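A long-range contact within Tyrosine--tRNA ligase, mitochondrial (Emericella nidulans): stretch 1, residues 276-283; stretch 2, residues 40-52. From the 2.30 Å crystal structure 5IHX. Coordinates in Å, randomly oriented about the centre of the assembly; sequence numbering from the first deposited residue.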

# COMPACT_ATOMS: atom_id res chain seq x y z
N PRO A 276 -17.02 -14.03 -9.42
CA PRO A 276 -17.56 -13.17 -8.36
C PRO A 276 -18.64 -12.25 -8.89
O PRO A 276 -18.60 -11.85 -10.05
CB PRO A 276 -16.34 -12.37 -7.89
CG PRO A 276 -15.39 -12.42 -9.04
CD PRO A 276 -15.60 -13.75 -9.67
N ILE A 277 -19.61 -11.92 -8.04
CA ILE A 277 -20.73 -11.09 -8.46
C ILE A 277 -21.31 -10.47 -7.20
O ILE A 277 -21.07 -10.95 -6.10
CB ILE A 277 -21.78 -11.91 -9.24
CG1 ILE A 277 -22.84 -10.99 -9.86
CG2 ILE A 277 -22.40 -12.99 -8.34
CD1 ILE A 277 -23.72 -11.70 -10.87
N GLY A 278 -22.06 -9.38 -7.33
CA GLY A 278 -22.63 -8.73 -6.17
C GLY A 278 -23.85 -7.90 -6.49
O GLY A 278 -24.27 -7.81 -7.64
N PHE A 279 -24.44 -7.32 -5.45
CA PHE A 279 -25.58 -6.44 -5.63
C PHE A 279 -25.70 -5.49 -4.45
O PHE A 279 -25.06 -5.68 -3.42
CB PHE A 279 -26.87 -7.25 -5.81
CG PHE A 279 -27.19 -8.15 -4.65
CD1 PHE A 279 -26.57 -9.38 -4.52
CD2 PHE A 279 -28.15 -7.78 -3.72
CE1 PHE A 279 -26.88 -10.22 -3.46
CE2 PHE A 279 -28.47 -8.61 -2.66
CZ PHE A 279 -27.83 -9.83 -2.54
N THR A 280 -26.52 -4.46 -4.63
CA THR A 280 -26.71 -3.45 -3.60
C THR A 280 -28.14 -3.46 -3.06
O THR A 280 -29.05 -3.97 -3.71
CB THR A 280 -26.40 -2.04 -4.13
OG1 THR A 280 -27.28 -1.73 -5.21
CG2 THR A 280 -24.95 -1.95 -4.60
N THR A 281 -28.31 -2.88 -1.88
CA THR A 281 -29.62 -2.72 -1.27
C THR A 281 -30.06 -1.27 -1.44
O THR A 281 -29.22 -0.38 -1.57
CB THR A 281 -29.60 -3.11 0.22
OG1 THR A 281 -28.58 -2.36 0.90
CG2 THR A 281 -29.31 -4.60 0.39
N PRO A 282 -31.38 -1.02 -1.45
CA PRO A 282 -31.91 0.33 -1.73
C PRO A 282 -31.53 1.39 -0.70
O PRO A 282 -31.21 1.07 0.45
CB PRO A 282 -33.43 0.12 -1.74
CG PRO A 282 -33.66 -1.16 -1.02
CD PRO A 282 -32.46 -2.00 -1.29
N LEU A 283 -31.57 2.65 -1.12
CA LEU A 283 -31.29 3.79 -0.25
C LEU A 283 -32.52 4.22 0.54
O LEU A 283 -33.58 4.48 -0.03
CB LEU A 283 -30.79 4.98 -1.07
CG LEU A 283 -30.32 6.21 -0.29
CD1 LEU A 283 -29.13 5.88 0.61
CD2 LEU A 283 -29.98 7.35 -1.23
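Stretch 2 (40-52) HLEERGLIHDVVG

The apolar centre is Phe-279, the residue of stretch 1 with the most area covered by stretch 2. With chi1 at 59° (p), the ring packs against stretch 2: its CZ lies 3.7 Å from CD1 of Leu-41, in the last turn of a helix, and its CD2 lies 4.0 Å from CG1 of Ile-47 in the loop that follows. Val-50 completes the pocket on the same face of the sheet, its CG2 4.2 Å from CB of Phe-279. One aromatic residue thus gathers helix, loop and strand.

The chain makes this turn through Gly-45, which leaves the helix with positive phi, a conformation that favours glycine. Leu-46 follows, closing back on the helix through its N, 3.0 Å from O of Leu-41, while its own O faces stretch 1, 3.4 Å from CD of Pro-282 and 3.3 Å from CG2 of Thr-281. Stretch 2 then extends and runs antiparallel to stretch 1. Phe-279 and Val-50 form a non-hydrogen-bonded pair, their CA atoms just 4.0 Å apart; Gly-278 and Val-51 form the next, hydrogen-bonded pair, with Val-51 N donating to Gly-278 O at 2.6 Å. Side chains alternate, so Val-51 points to the face opposite Phe-279, where Gly-278 has no side chain to meet it. Beyond it, CG1 of Ile-277 rests 3.5 Å from O of Val-51.

Toward the polar edge, Thr-280 is held by its backbone and its side chain. Its N donates to Asp-49 O at 2.7 Å, its O accepts from His-48 N at 2.8 Å, and its OG1 accepts from Asp-49 N at 3.1 Å. Outermost, a water 2.7 Å from Thr-280 OG1 donates to Asp-49 OD2 at 3.2 Å, while exposed His-48 lays its CB 3.5 Å from N of Pro-282.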

# COMPACT_ATOMS: atom_id res chain seq x y z
N HIS A 40 -36.62 -14.38 -4.34
CA HIS A 40 -37.10 -14.12 -3.00
C HIS A 40 -36.76 -12.70 -2.55
O HIS A 40 -37.63 -11.98 -2.05
CB HIS A 40 -36.52 -15.12 -2.01
CG HIS A 40 -36.79 -14.78 -0.58
ND1 HIS A 40 -38.05 -14.87 -0.03
CD2 HIS A 40 -35.98 -14.31 0.39
CE1 HIS A 40 -38.00 -14.48 1.24
NE2 HIS A 40 -36.75 -14.14 1.51
N LEU A 41 -35.51 -12.29 -2.73
CA LEU A 41 -35.07 -10.96 -2.31
C LEU A 41 -35.79 -9.87 -3.09
O LEU A 41 -36.11 -8.82 -2.55
CB LEU A 41 -33.56 -10.80 -2.48
CG LEU A 41 -32.65 -11.56 -1.51
CD1 LEU A 41 -31.19 -11.27 -1.83
CD2 LEU A 41 -32.95 -11.19 -0.06
N GLU A 42 -36.03 -10.12 -4.37
CA GLU A 42 -36.75 -9.18 -5.21
C GLU A 42 -38.16 -8.97 -4.67
O GLU A 42 -38.68 -7.86 -4.65
CB GLU A 42 -36.80 -9.67 -6.65
CG GLU A 42 -35.49 -9.47 -7.40
CD GLU A 42 -35.41 -10.27 -8.69
OE1 GLU A 42 -34.67 -9.86 -9.60
OE2 GLU A 42 -36.08 -11.32 -8.78
N GLU A 43 -38.78 -10.06 -4.22
CA GLU A 43 -40.10 -9.99 -3.61
C GLU A 43 -40.08 -9.18 -2.32
O GLU A 43 -41.05 -8.50 -1.99
CB GLU A 43 -40.65 -11.40 -3.36
CG GLU A 43 -42.12 -11.43 -2.99
CD GLU A 43 -42.67 -12.84 -2.90
OE1 GLU A 43 -41.89 -13.77 -2.61
OE2 GLU A 43 -43.89 -13.02 -3.13
N ARG A 44 -38.98 -9.26 -1.57
CA ARG A 44 -38.84 -8.50 -0.34
C ARG A 44 -38.47 -7.04 -0.65
O ARG A 44 -38.53 -6.18 0.23
CB ARG A 44 -37.79 -9.10 0.59
CG ARG A 44 -38.01 -10.58 0.92
CD ARG A 44 -39.34 -10.90 1.57
NE ARG A 44 -39.65 -10.16 2.79
CZ ARG A 44 -40.63 -10.50 3.63
NH1 ARG A 44 -41.37 -11.57 3.38
NH2 ARG A 44 -40.86 -9.79 4.72
N GLY A 45 -38.06 -6.78 -1.88
CA GLY A 45 -37.66 -5.44 -2.29
C GLY A 45 -36.28 -5.06 -1.77
O GLY A 45 -35.99 -3.89 -1.54
N LEU A 46 -35.42 -6.06 -1.59
CA LEU A 46 -34.11 -5.86 -0.98
C LEU A 46 -32.98 -5.67 -1.99
O LEU A 46 -31.86 -5.33 -1.59
CB LEU A 46 -33.79 -7.03 -0.05
CG LEU A 46 -34.50 -7.02 1.30
CD1 LEU A 46 -34.27 -8.34 2.04
CD2 LEU A 46 -34.02 -5.85 2.16
N ILE A 47 -33.25 -5.89 -3.27
CA ILE A 47 -32.24 -5.66 -4.31
C ILE A 47 -32.49 -4.34 -5.04
O ILE A 47 -33.56 -4.14 -5.61
CB ILE A 47 -32.21 -6.80 -5.34
CG1 ILE A 47 -31.98 -8.14 -4.64
CG2 ILE A 47 -31.12 -6.53 -6.39
CD1 ILE A 47 -31.85 -9.33 -5.57
N HIS A 48 -31.49 -3.46 -5.01
CA HIS A 48 -31.55 -2.20 -5.75
C HIS A 48 -30.89 -2.38 -7.11
O HIS A 48 -31.56 -2.35 -8.15
CB HIS A 48 -30.88 -1.08 -4.96
CG HIS A 48 -30.89 0.24 -5.67
ND1 HIS A 48 -32.05 0.83 -6.12
CD2 HIS A 48 -29.88 1.08 -6.02
CE1 HIS A 48 -31.76 1.98 -6.70
NE2 HIS A 48 -30.45 2.15 -6.66
N ASP A 49 -29.57 -2.54 -7.11
CA ASP A 49 -28.81 -2.82 -8.32
C ASP A 49 -28.02 -4.11 -8.19
O ASP A 49 -27.51 -4.43 -7.12
CB ASP A 49 -27.84 -1.67 -8.64
CG ASP A 49 -28.55 -0.43 -9.15
OD1 ASP A 49 -29.62 -0.56 -9.77
OD2 ASP A 49 -28.02 0.68 -8.93
N VAL A 50 -27.91 -4.84 -9.30
CA VAL A 50 -27.04 -6.00 -9.38
C VAL A 50 -25.73 -5.57 -10.03
O VAL A 50 -25.72 -5.02 -11.13
CB VAL A 50 -27.67 -7.15 -10.18
CG1 VAL A 50 -26.66 -8.29 -10.38
CG2 VAL A 50 -28.93 -7.65 -9.49
N VAL A 51 -24.62 -5.81 -9.33
CA VAL A 51 -23.30 -5.52 -9.87
C VAL A 51 -22.92 -6.66 -10.80
O VAL A 51 -22.20 -7.59 -10.42
CB VAL A 51 -22.26 -5.35 -8.77
CG1 VAL A 51 -20.91 -4.97 -9.36
CG2 VAL A 51 -22.71 -4.28 -7.78
N GLY A 52 -23.41 -6.59 -12.03
CA GLY A 52 -23.28 -7.66 -13.00
C GLY A 52 -24.63 -7.94 -13.61
O GLY A 52 -25.50 -7.06 -13.63
O HOH W 1 -26.54 0.67 -6.14